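Long-range contact in T-lymphoma invasion and metastasis-inducing protein 1 (Homo sapiens, PDB 4K2P), which probably binds phosphoinositides and protein partners through a pleckstrin homology domain joined to a coiled-coil and extension region, as part of a signalling protein: residues V41-C46 and V69-S74. The protein carries 5 engineered substitutions. Residues are numbered along the deposited sequence; the frame is centred on the assembly and turned at random.
Sequences VSLKGC and VWVENS
C46 and V71 are tied by one backbone hydrogen bond, V71 N to C46 O at 3.0 Å, with N, H and acceptor almost in line (175°). Two side chains gather round the same oxygen: V71 CG2 lies 3.3 Å from C46 O, and W70 CD1 approaches it at 3.5 Å, with the oxygen oblique to the indole. Of the two V71 methyls, CG2, between the backbone N and the carbonyl carbon, faces C46 O; CG1 is anti to the carbonyl carbon. The CG2 methyl lies 4.4 Å from both C46 SG and L43 CD1.

The thiol of C46 reaches past V71 to E72, where SG rests 3.4 Å from E72 CG. It touches the aliphatic part of the glutamate and not its carboxylate, since the E72 chain runs on extended beyond CG. E72 CB also lies over one face of the W70 indole, offset toward the rim, so the glutamate stem is flanked by both sulfur and ring.

Behind these residues the chain folds into a type II turn from V71 to S74. Its closing backbone bond is weak, but S74 OG also donates to V71 O at 2.8 Å, from above the carbonyl plane. A123 of helix 106-128 touches both C46 and E72, while A115 of that helix meets L43, and L91 of strand 88-92 meets V71.

Strands 37-44 and 67-70 both pair with strand 47-51. The contact thus joins the hairpin turn at G45 and C46 to the exit of the next strand but one, beside helix 106-128, the C-terminal helix of the PH domain, which caps its curled antiparallel sheet.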
ATOM      1  N   VAL A  41      -3.835  -5.956  19.019  1.00 20.95           N
ATOM      2  CA  VAL A  41      -4.333  -5.656  17.685  1.00 22.64           C
ATOM      3  C   VAL A  41      -5.027  -6.882  17.137  1.00 23.87           C
ATOM      4  O   VAL A  41      -4.459  -7.960  17.134  1.00 22.03           O
ATOM      5  CB  VAL A  41      -3.193  -5.216  16.748  1.00 23.01           C
ATOM      6  CG1 VAL A  41      -3.719  -4.943  15.330  1.00 24.41           C
ATOM      7  CG2 VAL A  41      -2.519  -3.983  17.314  1.00 23.47           C
ATOM      8  N   SER A  42      -6.250  -6.697  16.649  1.00 25.31           N
ATOM      9  CA  SER A  42      -7.085  -7.790  16.196  1.00 26.78           C
ATOM     10  C   SER A  42      -7.655  -7.502  14.810  1.00 25.35           C
ATOM     11  O   SER A  42      -8.360  -6.525  14.603  1.00 26.16           O
ATOM     12  CB  SER A  42      -8.218  -8.027  17.192  1.00 32.57           C
ATOM     13  OG  SER A  42      -9.024  -9.115  16.800  1.00 38.52           O
ATOM     14  N   LEU A  43      -7.349  -8.384  13.872  1.00 24.08           N
ATOM     15  CA  LEU A  43      -7.825  -8.289  12.505  1.00 25.30           C
ATOM     16  C   LEU A  43      -9.128  -9.048  12.354  1.00 28.40           C
ATOM     17  O   LEU A  43      -9.137 -10.273  12.388  1.00 30.81           O
ATOM     18  CB  LEU A  43      -6.769  -8.860  11.556  1.00 23.98           C
ATOM     19  CG  LEU A  43      -7.118  -8.951  10.074  1.00 27.03           C
ATOM     20  CD1 LEU A  43      -7.315  -7.564   9.490  1.00 26.64           C
ATOM     21  CD2 LEU A  43      -6.029  -9.711   9.326  1.00 26.88           C
ATOM     22  N   LYS A  44     -10.225  -8.323  12.175  1.00 30.26           N
ATOM     23  CA  LYS A  44     -11.518  -8.939  11.893  1.00 35.97           C
ATOM     24  C   LYS A  44     -12.063  -8.318  10.622  1.00 38.80           C
ATOM     25  O   LYS A  44     -12.160  -7.098  10.510  1.00 38.76           O
ATOM     26  CB  LYS A  44     -12.494  -8.745  13.059  1.00 37.36           C
ATOM     27  N   GLY A  45     -12.425  -9.165   9.668  1.00 42.07           N
ATOM     28  CA  GLY A  45     -12.777  -8.693   8.348  1.00 44.80           C
ATOM     29  C   GLY A  45     -11.591  -7.928   7.801  1.00 41.26           C
ATOM     30  O   GLY A  45     -10.464  -8.417   7.833  1.00 40.10           O
ATOM     31  N   CYS A  46     -11.839  -6.706   7.350  1.00 42.43           N
ATOM     32  CA  CYS A  46     -10.797  -5.884   6.769  1.00 42.30           C
ATOM     33  C   CYS A  46     -10.544  -4.665   7.648  1.00 39.36           C
ATOM     34  O   CYS A  46     -10.297  -3.561   7.163  1.00 37.48           O
ATOM     35  CB  CYS A  46     -11.183  -5.488   5.345  1.00 50.19           C
ATOM     36  SG  CYS A  46      -9.967  -6.036   4.137  1.00 62.25           S
ATOM     37  N   VAL A  69      -8.597   0.791  12.274  1.00 32.70           N
ATOM     38  CA  VAL A  69      -8.005   1.194  11.010  1.00 31.81           C
ATOM     39  C   VAL A  69      -8.529   0.277   9.922  1.00 29.42           C
ATOM     40  O   VAL A  69      -8.364  -0.935   9.984  1.00 26.34           O
ATOM     41  CB  VAL A  69      -6.461   1.134  11.046  1.00 32.90           C
ATOM     42  CG1 VAL A  69      -5.877   1.562   9.708  1.00 32.87           C
ATOM     43  CG2 VAL A  69      -5.916   2.016  12.170  1.00 34.24           C
ATOM     44  N   TRP A  70      -9.164   0.877   8.929  1.00 30.63           N
ATOM     45  CA  TRP A  70      -9.684   0.164   7.770  1.00 33.51           C
ATOM     46  C   TRP A  70      -8.547  -0.158   6.811  1.00 30.68           C
ATOM     47  O   TRP A  70      -7.849   0.744   6.371  1.00 32.08           O
ATOM     48  CB  TRP A  70     -10.745   1.022   7.090  1.00 37.41           C
ATOM     49  CG  TRP A  70     -11.460   0.379   5.946  1.00 42.72           C
ATOM     50  CD1 TRP A  70     -12.079  -0.839   5.931  1.00 44.21           C
ATOM     51  CD2 TRP A  70     -11.650   0.942   4.645  1.00 46.87           C
ATOM     52  NE1 TRP A  70     -12.636  -1.068   4.696  1.00 47.79           N
ATOM     53  CE2 TRP A  70     -12.387   0.011   3.890  1.00 49.29           C
ATOM     54  CE3 TRP A  70     -11.263   2.148   4.045  1.00 50.19           C
ATOM     55  CZ2 TRP A  70     -12.743   0.242   2.564  1.00 53.60           C
ATOM     56  CZ3 TRP A  70     -11.616   2.375   2.730  1.00 53.88           C
ATOM     57  CH2 TRP A  70     -12.350   1.428   2.003  1.00 55.42           C
ATOM     58  N   VAL A  71      -8.365  -1.432   6.477  1.00 28.94           N
ATOM     59  CA  VAL A  71      -7.173  -1.851   5.743  1.00 27.34           C
ATOM     60  C   VAL A  71      -7.477  -2.512   4.405  1.00 28.79           C
ATOM     61  O   VAL A  71      -6.602  -3.164   3.837  1.00 29.73           O
ATOM     62  CB  VAL A  71      -6.312  -2.832   6.583  1.00 29.32           C
ATOM     63  CG1 VAL A  71      -5.928  -2.188   7.905  1.00 29.48           C
ATOM     64  CG2 VAL A  71      -7.032  -4.139   6.823  1.00 28.23           C
ATOM     65  N   GLU A  72      -8.692  -2.333   3.888  1.00 28.86           N
ATOM     66  CA  GLU A  72      -9.003  -2.795   2.535  1.00 30.93           C
ATOM     67  C   GLU A  72      -8.022  -2.147   1.569  1.00 27.63           C
ATOM     68  O   GLU A  72      -7.705  -0.974   1.710  1.00 26.39           O
ATOM     69  CB  GLU A  72     -10.444  -2.452   2.123  1.00 37.24           C
ATOM     70  CG  GLU A  72     -11.449  -3.572   2.356  1.00 43.98           C
ATOM     71  CD  GLU A  72     -12.856  -3.262   1.839  1.00 48.40           C
ATOM     72  OE1 GLU A  72     -13.001  -2.612   0.781  1.00 45.98           O
ATOM     73  OE2 GLU A  72     -13.827  -3.678   2.504  1.00 54.26           O
ATOM     74  N   ASN A  73      -7.510  -2.931   0.631  1.00 27.48           N
ATOM     75  CA  ASN A  73      -6.629  -2.435  -0.430  1.00 29.28           C
ATOM     76  C   ASN A  73      -5.348  -1.801   0.114  1.00 27.06           C
ATOM     77  O   ASN A  73      -4.825  -0.841  -0.444  1.00 27.94           O
ATOM     78  CB  ASN A  73      -7.380  -1.444  -1.331  1.00 30.36           C
ATOM     79  CG  ASN A  73      -8.492  -2.109  -2.123  1.00 33.08           C
ATOM     80  OD1 ASN A  73      -8.300  -3.170  -2.717  1.00 34.72           O
ATOM     81  ND2 ASN A  73      -9.659  -1.488  -2.138  1.00 32.99           N
ATOM     82  N   SER A  74      -4.834  -2.375   1.198  1.00 24.82           N
ATOM     83  CA  SER A  74      -3.580  -1.943   1.799  1.00 23.84           C
ATOM     84  C   SER A  74      -2.379  -2.713   1.252  1.00 23.43           C
ATOM     85  O   SER A  74      -2.525  -3.718   0.558  1.00 25.44           O
ATOM     86  CB  SER A  74      -3.634  -2.116   3.315  1.00 24.83           C
ATOM     87  OG  SER A  74      -4.556  -1.219   3.894  1.00 28.46           O
TER